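Tryptophan halogenase (Shewanella frigidimarina, PDB 2PYX) probably acts as a flavin-dependent tryptophan halogenase that binds FAD and may have monooxygenase activity. Local coordinates at residues Q437-L440 / E441-Y445; P126-L129 / P130-Q134. All blocks are in the same frame, centred on the assembly; numbering follows the deposited sequence. Where two conformers were deposited one is given.

Contact 1 (Q437-L440 / E441-Y445); sequences QAML and ELWRY
Trp443 meets the carbonyl of Met439 with both its amide and its ring, though only the amide bonds it. Trp443 N donates to Met439 O at 2.8 Å, the shortest of the i to i+4 bonds here. The same oxygen also lies above one face of the indole, offset toward the rim, with Trp443 CG 3.1 Å from Met439 O, a packing contact only. The preceding bonds are regular: Glu441 N reaches Gln437 O at 3.1 Å and Leu442 N reaches Ala438 O at 3.0 Å. At Leu440 the pattern fades, since Arg444 N lies 3.5 Å from Leu440 O with an N-H...O angle of only 135°, a weak bond; Arg444 N also donates to Glu441 O, three residues back. This series of alpha-helical bonds giving way to an i to i+3 bond marks the C-terminal part of helix 434-443.

Met439, a selenomethionine, packs on the indole beside its own carbonyl. Its CB sits 3.6 Å from the centroid of the Trp443 six-membered ring, a CH-pi contact 10° off the normal. With CG beside the backbone N and a further bend at chi2 (-61°), SE comes to the five-membered ring for an oblique Met-aromatic contact. Trp443 NE1 is satisfied by Asp452 OD2 and Trp443 O by Thr476 OG1, while Gln437 NE2 turns back to Ile432 O.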
ATOM      1  N   GLN A 437       9.841 -17.789  10.096  1.00  7.57           N
ATOM      2  CA  GLN A 437      10.539 -19.087  10.095  1.00 10.49           C
ATOM      3  C   GLN A 437       9.534 -20.225  10.333  1.00 10.31           C
ATOM      4  O   GLN A 437       9.624 -21.280   9.712  1.00 10.09           O
ATOM      5  CB  GLN A 437      11.622 -19.115  11.164  1.00 12.32           C
ATOM      6  CG  GLN A 437      12.853 -18.268  10.882  1.00 15.03           C
ATOM      7  CD  GLN A 437      13.954 -18.400  11.940  1.00 19.45           C
ATOM      8  OE1 GLN A 437      14.169 -19.480  12.495  1.00 24.80           O
ATOM      9  NE2 GLN A 437      14.653 -17.310  12.212  1.00 18.64           N
ATOM     10  N   ALA A 438       8.598 -20.006  11.254  1.00  9.16           N
ATOM     11  CA  ALA A 438       7.609 -21.047  11.545  1.00  9.53           C
ATOM     12  C   ALA A 438       6.751 -21.341  10.333  1.00  8.74           C
ATOM     13  O   ALA A 438       6.427 -22.502  10.019  1.00  9.86           O
ATOM     14  CB  ALA A 438       6.753 -20.678  12.731  1.00 11.23           C
HETATM   15  N   MSE A 439       6.351 -20.288   9.635  1.00  8.64           N
HETATM   16  CA  MSE A 439       5.530 -20.455   8.436  1.00  9.34           C
HETATM   17  C   MSE A 439       6.267 -21.153   7.313  1.00 10.91           C
HETATM   18  O   MSE A 439       5.723 -22.013   6.629  1.00 11.56           O
HETATM   19  CB  MSE A 439       4.997 -19.129   7.951  1.00  9.98           C
HETATM   20  CG  MSE A 439       3.916 -18.533   8.825  1.00 10.21           C
HETATM   21 SE   MSE A 439       2.293 -19.709   8.970  0.75 14.38          SE
HETATM   22  CE  MSE A 439       2.757 -20.013  10.276  1.00  3.32           C
ATOM     23  N   LEU A 440       7.516 -20.765   7.108  1.00  9.20           N
ATOM     24  CA  LEU A 440       8.328 -21.381   6.055  1.00 10.70           C
ATOM     25  C   LEU A 440       8.484 -22.878   6.264  1.00 11.34           C
ATOM     26  O   LEU A 440       8.478 -23.645   5.317  1.00 11.63           O
ATOM     27  CB  LEU A 440       9.700 -20.698   5.989  1.00 10.67           C
ATOM     28  CG  LEU A 440       9.673 -19.300   5.368  1.00 14.60           C
ATOM     29  CD1 LEU A 440      11.014 -18.614   5.606  1.00 18.17           C
ATOM     30  CD2 LEU A 440       9.254 -19.315   3.907  1.00 12.84           C
ATOM     31  N   GLU A 441       8.599 -23.283   7.523  1.00  8.32           N
ATOM     32  CA  GLU A 441       8.668 -24.695   7.856  0.50  8.63           C
ATOM     33  C   GLU A 441       7.319 -25.365   7.605  1.00 10.67           C
ATOM     34  O   GLU A 441       7.259 -26.417   6.958  1.00 11.96           O
ATOM     35  CB  GLU A 441       9.145 -24.871   9.293  0.50 10.40           C
ATOM     36  CG  GLU A 441       9.135 -26.286   9.801  0.50 10.26           C
ATOM     37  CD  GLU A 441       9.456 -26.366  11.285  0.50 14.20           C
ATOM     38  OE1 GLU A 441       8.578 -26.087  12.188  0.50 11.94           O
ATOM     39  OE2 GLU A 441      10.615 -26.766  11.539  0.50 15.03           O
ATOM     40  N   LEU A 442       6.229 -24.761   8.091  1.00  8.42           N
ATOM     41  CA  LEU A 442       4.915 -25.338   7.886  1.00  8.79           C
ATOM     42  C   LEU A 442       4.573 -25.469   6.414  1.00 10.43           C
ATOM     43  O   LEU A 442       4.024 -26.498   5.988  1.00  9.70           O
ATOM     44  CB  LEU A 442       3.869 -24.491   8.605  1.00  8.38           C
ATOM     45  CG  LEU A 442       2.430 -24.967   8.539  1.00 10.27           C
ATOM     46  CD1 LEU A 442       2.320 -26.345   9.145  1.00 11.30           C
ATOM     47  CD2 LEU A 442       1.499 -23.984   9.230  1.00  9.76           C
ATOM     48  N   TRP A 443       4.931 -24.456   5.614  1.00  8.58           N
ATOM     49  CA  TRP A 443       4.520 -24.421   4.220  1.00  8.26           C
ATOM     50  C   TRP A 443       5.291 -25.413   3.360  1.00  9.36           C
ATOM     51  O   TRP A 443       4.873 -25.667   2.237  1.00 10.32           O
ATOM     52  CB  TRP A 443       4.613 -23.005   3.679  1.00 10.14           C
ATOM     53  CG  TRP A 443       3.661 -22.073   4.321  1.00  8.19           C
ATOM     54  CD1 TRP A 443       2.467 -22.399   4.927  1.00  9.45           C
ATOM     55  CD2 TRP A 443       3.765 -20.643   4.398  1.00  7.56           C
ATOM     56  NE1 TRP A 443       1.835 -21.252   5.362  1.00 11.23           N
ATOM     57  CE2 TRP A 443       2.602 -20.167   5.057  1.00  8.36           C
ATOM     58  CE3 TRP A 443       4.736 -19.719   4.003  1.00  9.73           C
ATOM     59  CZ2 TRP A 443       2.405 -18.808   5.326  1.00 13.08           C
ATOM     60  CZ3 TRP A 443       4.529 -18.372   4.284  1.00 12.47           C
ATOM     61  CH2 TRP A 443       3.382 -17.946   4.940  1.00 12.07           C
ATOM     62  N   ARG A 444       6.383 -25.977   3.875  1.00  9.32           N
ATOM     63  CA  ARG A 444       6.989 -27.121   3.191  1.00 10.12           C
ATOM     64  C   ARG A 444       6.016 -28.282   3.094  1.00  9.99           C
ATOM     65  O   ARG A 444       6.153 -29.123   2.209  1.00 10.71           O
ATOM     66  CB  ARG A 444       8.230 -27.577   3.927  1.00 11.37           C
ATOM     67  CG  ARG A 444       9.390 -26.648   3.862  1.00 18.82           C
ATOM     68  CD  ARG A 444      10.520 -27.162   4.738  1.00 27.55           C
ATOM     69  NE  ARG A 444      11.035 -28.424   4.219  1.00 27.07           N
ATOM     70  CZ  ARG A 444      11.830 -29.270   4.880  1.00 33.52           C
ATOM     71  NH1 ARG A 444      12.219 -29.018   6.122  1.00 33.43           N
ATOM     72  NH2 ARG A 444      12.243 -30.382   4.276  1.00 31.54           N
ATOM     73  N   TYR A 445       5.056 -28.330   4.011  1.00 11.32           N
ATOM     74  CA  TYR A 445       4.209 -29.502   4.200  1.00  9.54           C
ATOM     75  C   TYR A 445       2.748 -29.273   3.912  1.00 11.56           C
ATOM     76  O   TYR A 445       2.000 -30.233   3.690  1.00 10.50           O
ATOM     77  CB  TYR A 445       4.401 -30.114   5.598  1.00  9.59           C
ATOM     78  CG  TYR A 445       5.806 -30.543   5.815  1.00 12.87           C
ATOM     79  CD1 TYR A 445       6.276 -31.694   5.219  1.00 14.18           C
ATOM     80  CD2 TYR A 445       6.686 -29.776   6.570  1.00 14.40           C
ATOM     81  CE1 TYR A 445       7.590 -32.072   5.381  1.00 12.97           C
ATOM     82  CE2 TYR A 445       7.989 -30.156   6.743  1.00 16.11           C
ATOM     83  CZ  TYR A 445       8.431 -31.307   6.149  1.00 15.26           C
ATOM     84  OH  TYR A 445       9.765 -31.721   6.306  1.00 23.49           O
TER

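Contact 2 (P126-L129 / P130-Q134); sequences PYWL and PHAEQ
Ala132 sets its methyl group against the benzo part of the Trp128 indole, approaching the ring obliquely, with Trp128 CZ2 3.5 Å from Ala132 CB. The Trp128 torsions explain the meeting: CG stands opposite the backbone N (chi1 159°), and chi2 near 81° turns the indole so that its far end comes back to the residue four places on. Trp128 NE1 donates to Val135 O, so both the carbon rim and the pyrrole nitrogen are engaged by the chain that follows. Replacing the indole by an alanine side chain is likely to strip the Ala132 methyl of its aromatic neighbour and Val135 O of its donor.

His131 adopts another conformation, its CG beside its own backbone N (chi1 -53°), which brings the imidazole back along the helix end. Tyr127 O lies at the ring edge, in plane, 3.3 Å from His131 CD2. A water joins the same two residues: it donates to Tyr127 O and is 3.3 Å from His131 NE2. Pro130 has no N-H with which to continue the helix bonds. Beyond it, the amides donate to carbonyls three residues back, His131 N to Trp128 O at 2.7 Å and Ala132 N to Leu129 O at 3.2 Å, the latter from above the carbonyl plane. Successive i to i+3 bonds of this kind are typical of a short helix unwinding through 3-10-like turns, here from helix 125-128 into the loop before helix 137-141.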
ATOM      1  N   PRO A 126      -4.165 -25.968  -2.991  1.00 10.81           N
ATOM      2  CA  PRO A 126      -3.651 -27.345  -2.925  1.00 10.10           C
ATOM      3  C   PRO A 126      -4.048 -28.235  -4.115  1.00 12.51           C
ATOM      4  O   PRO A 126      -3.344 -29.209  -4.381  1.00 12.81           O
ATOM      5  CB  PRO A 126      -4.242 -27.894  -1.621  1.00 12.69           C
ATOM      6  CG  PRO A 126      -5.387 -27.038  -1.350  1.00 11.82           C
ATOM      7  CD  PRO A 126      -5.015 -25.668  -1.832  1.00 12.68           C
ATOM      8  N   TYR A 127      -5.149 -27.902  -4.788  1.00 13.20           N
ATOM      9  CA  TYR A 127      -5.558 -28.612  -6.020  1.00 14.49           C
ATOM     10  C   TYR A 127      -4.709 -28.248  -7.228  1.00 14.39           C
ATOM     11  O   TYR A 127      -4.597 -29.040  -8.171  1.00 15.49           O
ATOM     12  CB  TYR A 127      -7.073 -28.384  -6.268  1.00 14.62           C
ATOM     13  CG  TYR A 127      -7.877 -28.931  -5.103  1.00 12.11           C
ATOM     14  CD1 TYR A 127      -8.283 -30.272  -5.058  1.00 16.11           C
ATOM     15  CD2 TYR A 127      -8.152 -28.141  -3.985  1.00 11.73           C
ATOM     16  CE1 TYR A 127      -8.941 -30.793  -3.929  1.00 14.75           C
ATOM     17  CE2 TYR A 127      -8.828 -28.659  -2.864  1.00 15.28           C
ATOM     18  CZ  TYR A 127      -9.237 -29.991  -2.862  1.00 13.24           C
ATOM     19  OH  TYR A 127      -9.875 -30.451  -1.716  1.00 16.13           O
ATOM     20  N   TRP A 128      -4.133 -27.040  -7.219  1.00 12.05           N
ATOM     21  CA  TRP A 128      -3.219 -26.631  -8.261  1.00 12.51           C
ATOM     22  C   TRP A 128      -1.838 -27.285  -8.100  1.00 12.23           C
ATOM     23  O   TRP A 128      -1.157 -27.590  -9.074  1.00 14.35           O
ATOM     24  CB  TRP A 128      -3.102 -25.086  -8.312  1.00 12.72           C
ATOM     25  CG  TRP A 128      -1.860 -24.679  -8.993  1.00 12.82           C
ATOM     26  CD1 TRP A 128      -1.642 -24.607 -10.338  1.00 12.80           C
ATOM     27  CD2 TRP A 128      -0.613 -24.390  -8.375  1.00 12.17           C
ATOM     28  NE1 TRP A 128      -0.363 -24.243 -10.581  1.00 14.05           N
ATOM     29  CE2 TRP A 128       0.309 -24.134  -9.389  1.00 13.86           C
ATOM     30  CE3 TRP A 128      -0.185 -24.346  -7.040  1.00 13.04           C
ATOM     31  CZ2 TRP A 128       1.635 -23.812  -9.119  1.00 14.98           C
ATOM     32  CZ3 TRP A 128       1.111 -24.009  -6.783  1.00 13.82           C
ATOM     33  CH2 TRP A 128       2.007 -23.754  -7.797  1.00 12.46           C
ATOM     34  N   LEU A 129      -1.426 -27.491  -6.855  1.00 13.56           N
ATOM     35  CA  LEU A 129      -0.065 -27.862  -6.550  0.50 12.34           C
ATOM     36  C   LEU A 129       0.505 -29.025  -7.395  1.00 13.73           C
ATOM     37  O   LEU A 129       1.649 -28.938  -7.872  1.00 16.58           O
ATOM     38  CB  LEU A 129       0.007 -28.116  -5.038  0.50 15.15           C
ATOM     39  CG  LEU A 129       1.351 -28.122  -4.355  0.50 12.49           C
ATOM     40  CD1 LEU A 129       2.085 -26.813  -4.547  0.50 13.72           C
ATOM     41  CD2 LEU A 129       1.132 -28.444  -2.880  0.50 11.00           C
ATOM     42  N   PRO A 130      -0.268 -30.120  -7.579  1.00 15.91           N
ATOM     43  CA  PRO A 130       0.281 -31.197  -8.421  1.00 18.67           C
ATOM     44  C   PRO A 130       0.615 -30.780  -9.853  1.00 19.29           C
ATOM     45  O   PRO A 130       1.341 -31.500 -10.542  1.00 21.13           O
ATOM     46  CB  PRO A 130      -0.835 -32.257  -8.431  1.00 19.55           C
ATOM     47  CG  PRO A 130      -1.681 -31.950  -7.248  1.00 15.44           C
ATOM     48  CD  PRO A 130      -1.615 -30.447  -7.082  1.00 16.11           C
ATOM     49  N   HIS A 131       0.112 -29.625 -10.296  1.00 14.98           N
ATOM     50  CA  HIS A 131       0.222 -29.193 -11.700  1.00 16.26           C
ATOM     51  C   HIS A 131       1.214 -28.059 -11.899  1.00 16.36           C
ATOM     52  O   HIS A 131       1.268 -27.451 -12.961  1.00 15.23           O
ATOM     53  CB  HIS A 131      -1.172 -28.817 -12.180  1.00 17.15           C
ATOM     54  CG  HIS A 131      -2.169 -29.902 -11.946  1.00 21.19           C
ATOM     55  ND1 HIS A 131      -2.155 -31.074 -12.673  1.00 26.90           N
ATOM     56  CD2 HIS A 131      -3.137 -30.047 -11.010  1.00 21.68           C
ATOM     57  CE1 HIS A 131      -3.096 -31.880 -12.208  1.00 29.38           C
ATOM     58  NE2 HIS A 131      -3.707 -31.280 -11.202  1.00 23.70           N
ATOM     59  N   ALA A 132       2.041 -27.822 -10.881  1.00 15.55           N
ATOM     60  CA  ALA A 132       2.928 -26.661 -10.846  1.00 16.14           C
ATOM     61  C   ALA A 132       3.928 -26.572 -11.997  1.00 16.99           C
ATOM     62  O   ALA A 132       4.334 -25.490 -12.403  1.00 18.19           O
ATOM     63  CB  ALA A 132       3.652 -26.610  -9.508  1.00 16.22           C
ATOM     64  N   GLU A 133       4.319 -27.723 -12.537  1.00 17.75           N
ATOM     65  CA  GLU A 133       5.276 -27.763 -13.621  1.00 19.67           C
ATOM     66  C   GLU A 133       4.599 -27.530 -14.952  1.00 21.49           C
ATOM     67  O   GLU A 133       5.289 -27.277 -15.946  1.00 21.82           O
ATOM     68  CB  GLU A 133       6.037 -29.099 -13.647  1.00 19.84           C
ATOM     69  CG  GLU A 133       6.799 -29.390 -12.375  1.00 26.13           C
ATOM     70  CD  GLU A 133       7.775 -28.285 -11.988  1.00 42.42           C
ATOM     71  OE1 GLU A 133       8.563 -27.844 -12.859  1.00 51.13           O
ATOM     72  OE2 GLU A 133       7.745 -27.855 -10.810  1.00 53.56           O
ATOM     73  N   GLN A 134       3.265 -27.591 -14.987  1.00 20.79           N
ATOM     74  CA  GLN A 134       2.530 -27.369 -16.226  1.00 19.44           C
ATOM     75  C   GLN A 134       1.878 -25.994 -16.373  1.00 19.87           C
ATOM     76  O   GLN A 134       1.701 -25.509 -17.486  1.00 21.14           O
ATOM     77  CB  GLN A 134       1.473 -28.445 -16.404  1.00 23.27           C
ATOM     78  CG  GLN A 134       2.069 -29.815 -16.810  1.00 24.34           C
ATOM     79  CD  GLN A 134       2.681 -30.581 -15.643  1.00 29.42           C
ATOM     80  OE1 GLN A 134       2.080 -30.673 -14.587  1.00 26.15           O
ATOM     81  NE2 GLN A 134       3.880 -31.117 -15.831  1.00 32.39           N
TER
HETATM   82  O   HOH W   1      -5.877 -31.172  -8.722  1.00 34.01           O

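In the fold
Contact 2 comes first along the chain, at the end of helix 125-128, and contact 1 follows some three hundred residues later near the end of helix 434-443. Their centres are 18 Å apart, their nearest atoms about 7 Å, and they do not touch, yet both lie on the same side of the chain's centre. Thr476 bridges them, bonded through OG1 to Trp443 O of contact 1 and touching Leu129 of contact 2. They pack on different long helices: Leu440 on 383-413, Tyr127 and Trp128 on 484-507. Both are helix-end packing in the peripheral helical part of the halogenase, away from the predicted flavin and tryptophan sites.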